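Local coordinates for protein short chain dehydrogenase (A0QTM2 homolog) (Mycobacterium thermoresistibile, PDB 3SC4) that probably catalyses NAD(P)-dependent oxidation or reduction, like other short-chain dehydrogenases, at residues N144-T149 with G188-T193; I96-A101 with L148-P153. All blocks are in the same frame, centred on the assembly; numbering follows the deposited sequence.

Contact 1. Residues N144-T149 with G188-T193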
loop_
_atom_site.group_PDB
_atom_site.type_symbol
_atom_site.label_atom_id
_atom_site.label_comp_id
_atom_site.label_asym_id
_atom_site.label_seq_id
_atom_site.Cartn_x
_atom_site.Cartn_y
_atom_site.Cartn_z
ATOM N N ASN B 144 -17.230 -21.943 -7.857
ATOM C CA ASN B 144 -15.857 -21.955 -7.411
ATOM C C ASN B 144 -15.148 -20.597 -7.679
ATOM O O ASN B 144 -14.170 -20.533 -8.386
ATOM C CB ASN B 144 -15.177 -23.115 -8.151
ATOM C CG ASN B 144 -13.757 -23.333 -7.713
ATOM O OD1 ASN B 144 -13.480 -23.398 -6.505
ATOM N ND2 ASN B 144 -12.833 -23.442 -8.690
ATOM N N PRO B 145 -15.649 -19.509 -7.090
ATOM C CA PRO B 145 -15.211 -18.158 -7.478
ATOM C C PRO B 145 -13.794 -17.775 -7.043
ATOM O O PRO B 145 -13.391 -18.084 -5.921
ATOM C CB PRO B 145 -16.228 -17.249 -6.784
ATOM C CG PRO B 145 -16.730 -18.078 -5.632
ATOM C CD PRO B 145 -16.733 -19.476 -6.101
ATOM N N HIS B 146 -13.076 -17.075 -7.923
ATOM C CA HIS B 146 -11.683 -16.724 -7.702
ATOM C C HIS B 146 -11.410 -15.280 -8.024
ATOM O O HIS B 146 -11.750 -14.819 -9.108
ATOM C CB HIS B 146 -10.773 -17.552 -8.625
ATOM C CG HIS B 146 -10.268 -18.801 -7.994
ATOM N ND1 HIS B 146 -9.053 -18.860 -7.348
ATOM C CD2 HIS B 146 -10.829 -20.028 -7.874
ATOM C CE1 HIS B 146 -8.876 -20.080 -6.872
ATOM N NE2 HIS B 146 -9.938 -20.808 -7.176
ATOM N N ILE B 147 -10.755 -14.577 -7.106
ATOM C CA ILE B 147 -10.114 -13.329 -7.467
ATOM C C ILE B 147 -8.623 -13.593 -7.598
ATOM O O ILE B 147 -8.037 -14.207 -6.732
ATOM C CB ILE B 147 -10.334 -12.249 -6.441
ATOM C CG1 ILE B 147 -11.843 -12.086 -6.173
ATOM C CG2 ILE B 147 -9.684 -10.975 -6.958
ATOM C CD1 ILE B 147 -12.234 -11.063 -5.067
ATOM N N LEU B 148 -8.014 -13.119 -8.674
ATOM C CA LEU B 148 -6.588 -13.342 -8.906
ATOM C C LEU B 148 -5.961 -12.028 -9.301
ATOM O O LEU B 148 -6.429 -11.364 -10.245
ATOM C CB LEU B 148 -6.380 -14.357 -10.024
ATOM C CG LEU B 148 -4.949 -14.841 -10.222
ATOM C CD1 LEU B 148 -4.482 -15.670 -9.056
ATOM C CD2 LEU B 148 -4.874 -15.667 -11.504
ATOM N N THR B 149 -4.891 -11.666 -8.595
ATOM C CA THR B 149 -4.317 -10.338 -8.684
ATOM C C THR B 149 -2.873 -10.505 -9.066
ATOM O O THR B 149 -2.171 -11.332 -8.524
ATOM C CB THR B 149 -4.508 -9.584 -7.338
ATOM O OG1 THR B 149 -5.906 -9.413 -7.105
ATOM C CG2 THR B 149 -3.879 -8.223 -7.370
ATOM N N GLY B 188 -16.557 -17.832 0.784
ATOM C CA GLY B 188 -15.963 -18.825 -0.130
ATOM C C GLY B 188 -15.449 -18.294 -1.468
ATOM O O GLY B 188 -15.465 -19.010 -2.462
ATOM N N ILE B 189 -14.977 -17.049 -1.507
ATOM C CA ILE B 189 -14.310 -16.530 -2.702
ATOM C C ILE B 189 -12.803 -16.578 -2.492
ATOM O O ILE B 189 -12.293 -15.979 -1.550
ATOM C CB ILE B 189 -14.707 -15.079 -3.022
ATOM C CG1 ILE B 189 -16.222 -14.960 -3.248
ATOM C CG2 ILE B 189 -13.955 -14.591 -4.270
ATOM C CD1 ILE B 189 -16.730 -13.559 -2.982
ATOM N N ALA B 190 -12.101 -17.292 -3.369
ATOM C CA ALA B 190 -10.650 -17.355 -3.328
ATOM C C ALA B 190 -10.119 -16.002 -3.725
ATOM O O ALA B 190 -10.721 -15.354 -4.567
ATOM C CB ALA B 190 -10.122 -18.416 -4.270
ATOM N N SER B 191 -9.020 -15.572 -3.096
ATOM C CA SER B 191 -8.241 -14.427 -3.561
ATOM C C SER B 191 -6.766 -14.725 -3.397
ATOM O O SER B 191 -6.278 -14.923 -2.281
ATOM C CB SER B 191 -8.590 -13.152 -2.779
ATOM O OG SER B 191 -7.925 -12.013 -3.318
ATOM N N ASN B 192 -6.054 -14.738 -4.511
ATOM C CA ASN B 192 -4.630 -15.067 -4.529
ATOM C C ASN B 192 -3.868 -14.043 -5.369
ATOM O O ASN B 192 -4.458 -13.306 -6.157
ATOM C CB ASN B 192 -4.401 -16.476 -5.123
ATOM C CG ASN B 192 -4.995 -17.583 -4.266
ATOM O OD1 ASN B 192 -4.482 -17.887 -3.186
ATOM N ND2 ASN B 192 -6.078 -18.188 -4.743
ATOM N N THR B 193 -2.556 -14.004 -5.213
ATOM C CA THR B 193 -1.742 -13.219 -6.140
ATOM C C THR B 193 -0.857 -14.158 -6.943
ATOM O O THR B 193 -0.546 -15.266 -6.498
ATOM C CB THR B 193 -0.859 -12.199 -5.407
ATOM O OG1 THR B 193 0.100 -12.904 -4.624
ATOM C CG2 THR B 193 -1.688 -11.288 -4.495
HETATM O O HOH W 1 -7.170 -17.031 -7.143
HETATM O O HOH W 2 -6.597 -11.543 -5.633
#
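I147 sits in the middle of this pairing and is gripped through both its backbone N and its backbone O. Its N donates to A190 O at 2.7 Å, almost straight (175° at the hydrogen), although the donor rises 34° out of that carbonyl plane. Its own O takes N192 N at 3.0 Å, this time in the carbonyl plane. The side chain is extended, with CG1 anti to the carbonyl carbon (chi1 -54°), and that branch crosses I189 obliquely, CG1 lying 3.8 Å from I189 CG2. P145 starts the ladder: its O receives A190 N at 3.0 Å, while the ring meets the I189 branch at about a right angle, P145 CG to I189 CG1 being 4.0 Å. N192, on the other face of the sheet from I147, has its CB against the CD1 methyl of L148, and its carbonyl accepts T149 N. Its amide ND2 donates to a bridging water at 2.9 Å; the same water lies in the plane of the H146 ring, 2.6 Å from ND1, and donates to I147 O, so one solvent molecule ties both strands together. Beyond the pair, Y238 O also bonds N192 ND2, and K234 O bonds H146 NE2. Over one face of the H146 ring the A190 methyl makes a CH-pi contact, CB 3.5 Å from the ring centroid. H146, L148 and N192 face helix 222-232, whereas I147, T149 and S191 face helix 164-183. Strands 146-149 and 190-195 thus run side by side in parallel, joined by helix 164-183 in the beta-alpha-beta crossover that builds the Rossmann fold of short-chain dehydrogenases.

Contact 2. Residues I96-A101 with L148-P153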
loop_
_atom_site.group_PDB
_atom_site.type_symbol
_atom_site.label_atom_id
_atom_site.label_comp_id
_atom_site.label_asym_id
_atom_site.label_seq_id
_atom_site.Cartn_x
_atom_site.Cartn_y
_atom_site.Cartn_z
ATOM N N ILE B 96 -14.809 -15.312 -12.093
ATOM C CA ILE B 96 -13.411 -14.990 -12.031
ATOM C C ILE B 96 -13.197 -13.471 -12.205
ATOM O O ILE B 96 -13.733 -12.852 -13.123
ATOM C CB ILE B 96 -12.648 -15.736 -13.127
ATOM C CG1 ILE B 96 -12.887 -17.234 -12.994
ATOM C CG2 ILE B 96 -11.114 -15.405 -13.070
ATOM C CD1 ILE B 96 -12.460 -17.993 -14.206
ATOM N N CYS B 97 -12.449 -12.884 -11.273
ATOM C CA CYS B 97 -12.032 -11.504 -11.346
ATOM C C CYS B 97 -10.511 -11.490 -11.396
ATOM O O CYS B 97 -9.864 -11.956 -10.460
ATOM C CB CYS B 97 -12.500 -10.767 -10.104
ATOM S SG CYS B 97 -11.939 -9.048 -10.037
ATOM N N VAL B 98 -9.941 -11.020 -12.499
ATOM C CA VAL B 98 -8.496 -10.903 -12.604
ATOM C C VAL B 98 -8.112 -9.439 -12.605
ATOM O O VAL B 98 -8.516 -8.703 -13.471
ATOM C CB VAL B 98 -7.948 -11.548 -13.873
ATOM C CG1 VAL B 98 -6.473 -11.223 -14.017
ATOM C CG2 VAL B 98 -8.178 -13.048 -13.845
ATOM N N ASN B 99 -7.327 -9.034 -11.617
ATOM C CA ASN B 99 -6.789 -7.683 -11.543
ATOM C C ASN B 99 -5.421 -7.648 -12.193
ATOM O O ASN B 99 -4.412 -8.006 -11.574
ATOM C CB ASN B 99 -6.694 -7.208 -10.087
ATOM C CG ASN B 99 -8.046 -7.109 -9.428
ATOM O OD1 ASN B 99 -8.885 -6.333 -9.853
ATOM N ND2 ASN B 99 -8.263 -7.900 -8.395
ATOM N N ASN B 100 -5.413 -7.233 -13.460
ATOM C CA ASN B 100 -4.185 -7.168 -14.266
ATOM C C ASN B 100 -3.770 -5.743 -14.671
ATOM O O ASN B 100 -2.632 -5.527 -14.952
ATOM C CB ASN B 100 -4.335 -8.077 -15.499
ATOM C CG ASN B 100 -3.288 -7.785 -16.604
ATOM O OD1 ASN B 100 -2.079 -7.979 -16.403
ATOM N ND2 ASN B 100 -3.764 -7.295 -17.766
ATOM N N ALA B 101 -4.670 -4.778 -14.679
ATOM C CA ALA B 101 -4.312 -3.405 -15.055
ATOM C C ALA B 101 -3.113 -2.950 -14.241
ATOM O O ALA B 101 -3.044 -3.194 -13.037
ATOM C CB ALA B 101 -5.463 -2.472 -14.838
ATOM N N LEU B 148 -8.014 -13.119 -8.674
ATOM C CA LEU B 148 -6.588 -13.342 -8.906
ATOM C C LEU B 148 -5.961 -12.028 -9.301
ATOM O O LEU B 148 -6.429 -11.364 -10.245
ATOM C CB LEU B 148 -6.380 -14.357 -10.024
ATOM C CG LEU B 148 -4.949 -14.841 -10.222
ATOM C CD1 LEU B 148 -4.482 -15.670 -9.056
ATOM C CD2 LEU B 148 -4.874 -15.667 -11.504
ATOM N N THR B 149 -4.891 -11.666 -8.595
ATOM C CA THR B 149 -4.317 -10.338 -8.684
ATOM C C THR B 149 -2.873 -10.505 -9.066
ATOM O O THR B 149 -2.171 -11.332 -8.524
ATOM C CB THR B 149 -4.508 -9.584 -7.338
ATOM O OG1 THR B 149 -5.906 -9.413 -7.105
ATOM C CG2 THR B 149 -3.879 -8.223 -7.370
ATOM N N LEU B 150 -2.457 -9.739 -10.051
ATOM C CA LEU B 150 -1.173 -9.938 -10.704
ATOM C C LEU B 150 -0.156 -9.027 -10.035
ATOM O O LEU B 150 0.084 -7.879 -10.481
ATOM C CB LEU B 150 -1.310 -9.715 -12.210
ATOM C CG LEU B 150 -1.755 -10.970 -13.001
ATOM C CD1 LEU B 150 -2.737 -11.905 -12.271
ATOM C CD2 LEU B 150 -2.263 -10.645 -14.386
ATOM N N SER B 151 0.418 -9.545 -8.938
ATOM C CA SER B 151 1.264 -8.749 -8.048
ATOM C C SER B 151 2.145 -9.689 -7.256
ATOM O O SER B 151 1.893 -10.884 -7.242
ATOM C CB SER B 151 0.391 -7.905 -7.135
ATOM O OG SER B 151 -0.352 -8.753 -6.289
ATOM N N PRO B 152 3.190 -9.159 -6.596
ATOM C CA PRO B 152 4.240 -10.010 -6.074
ATOM C C PRO B 152 4.061 -10.334 -4.613
ATOM O O PRO B 152 3.291 -9.654 -3.933
ATOM C CB PRO B 152 5.467 -9.120 -6.209
ATOM C CG PRO B 152 4.949 -7.743 -5.904
ATOM C CD PRO B 152 3.493 -7.732 -6.350
ATOM N N PRO B 153 4.782 -11.339 -4.119
ATOM C CA PRO B 153 4.881 -11.557 -2.669
ATOM C C PRO B 153 5.500 -10.357 -2.000
ATOM O O PRO B 153 6.316 -9.658 -2.630
ATOM C CB PRO B 153 5.867 -12.730 -2.524
ATOM C CG PRO B 153 6.013 -13.301 -3.862
ATOM C CD PRO B 153 5.703 -12.203 -4.862
#
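Side chains of N99 and T149 lie alongside each other and point the same way, off the face of the sheet turned to helix 114-135. With CG anti to its carbonyl carbon (chi1 -64°), N99 swings its amide so that ND2 donates to T149 OG1 at 3.1 Å, nearly straight at 165° and within the amide plane. S132 OG also bonds ND2, so two bonds at ND2, to T149 and S132, hold the rotation of the amide. V98, on the other face of the sheet, crosses obliquely over L150 from the loop, its CG1 4.2 Å from L150 CD1. The other L150 methyl, CD2, reaches N100, whose side chain also lies obliquely to it: CD2 is 3.3 Å from N100 OD1, and the CB of the asparagine is close behind. Between these side chains the backbones zip up in parallel. L148 N donates to C97 O at 2.8 Å, coming in nearly along the C=O axis, and L148 O then takes N99 N at 2.8 Å. N99 O holds L150 N at 3.0 Å, just past the end of the strand, where L150 is the centre of an inverse gamma turn. Outside the pair, K170 NZ bonds L150 O, and S15 OG bonds both N100 N and A101 N. N99, N100 and A101 fit the start of the Asn-Asn-Ala-Gly motif of the family. The two bonds at ND2 are consistent with the buried N99 amide being held in one orientation as a donor, while the carbonyl of L150 is probably polarised by the lysine charge beside it.

In the fold
Contacts 1 and 2 are successive steps across one parallel sheet: strand 146-149 is the shared middle member, with L148 and T149 in both, 190-195 on one flank and 96-99 on the other. Their centres lie 9 Å apart, and a probable hydrogen bond from C97 N to H146 O (3.0 Å) extends the ladder of contact 2 back toward contact 1. At the far end T193 CG2 packs on S151 OG at 3.4 Å. K170, which bonds L150 O at contact 2, fits the lysine of the family's Tyr-x-x-x-Lys motif, so contact 2 probably lies nearer the active site. A bound glycerol, probably from the crystallisation liquor, lies about 4 Å from the N100 side chain and may mark a pocket.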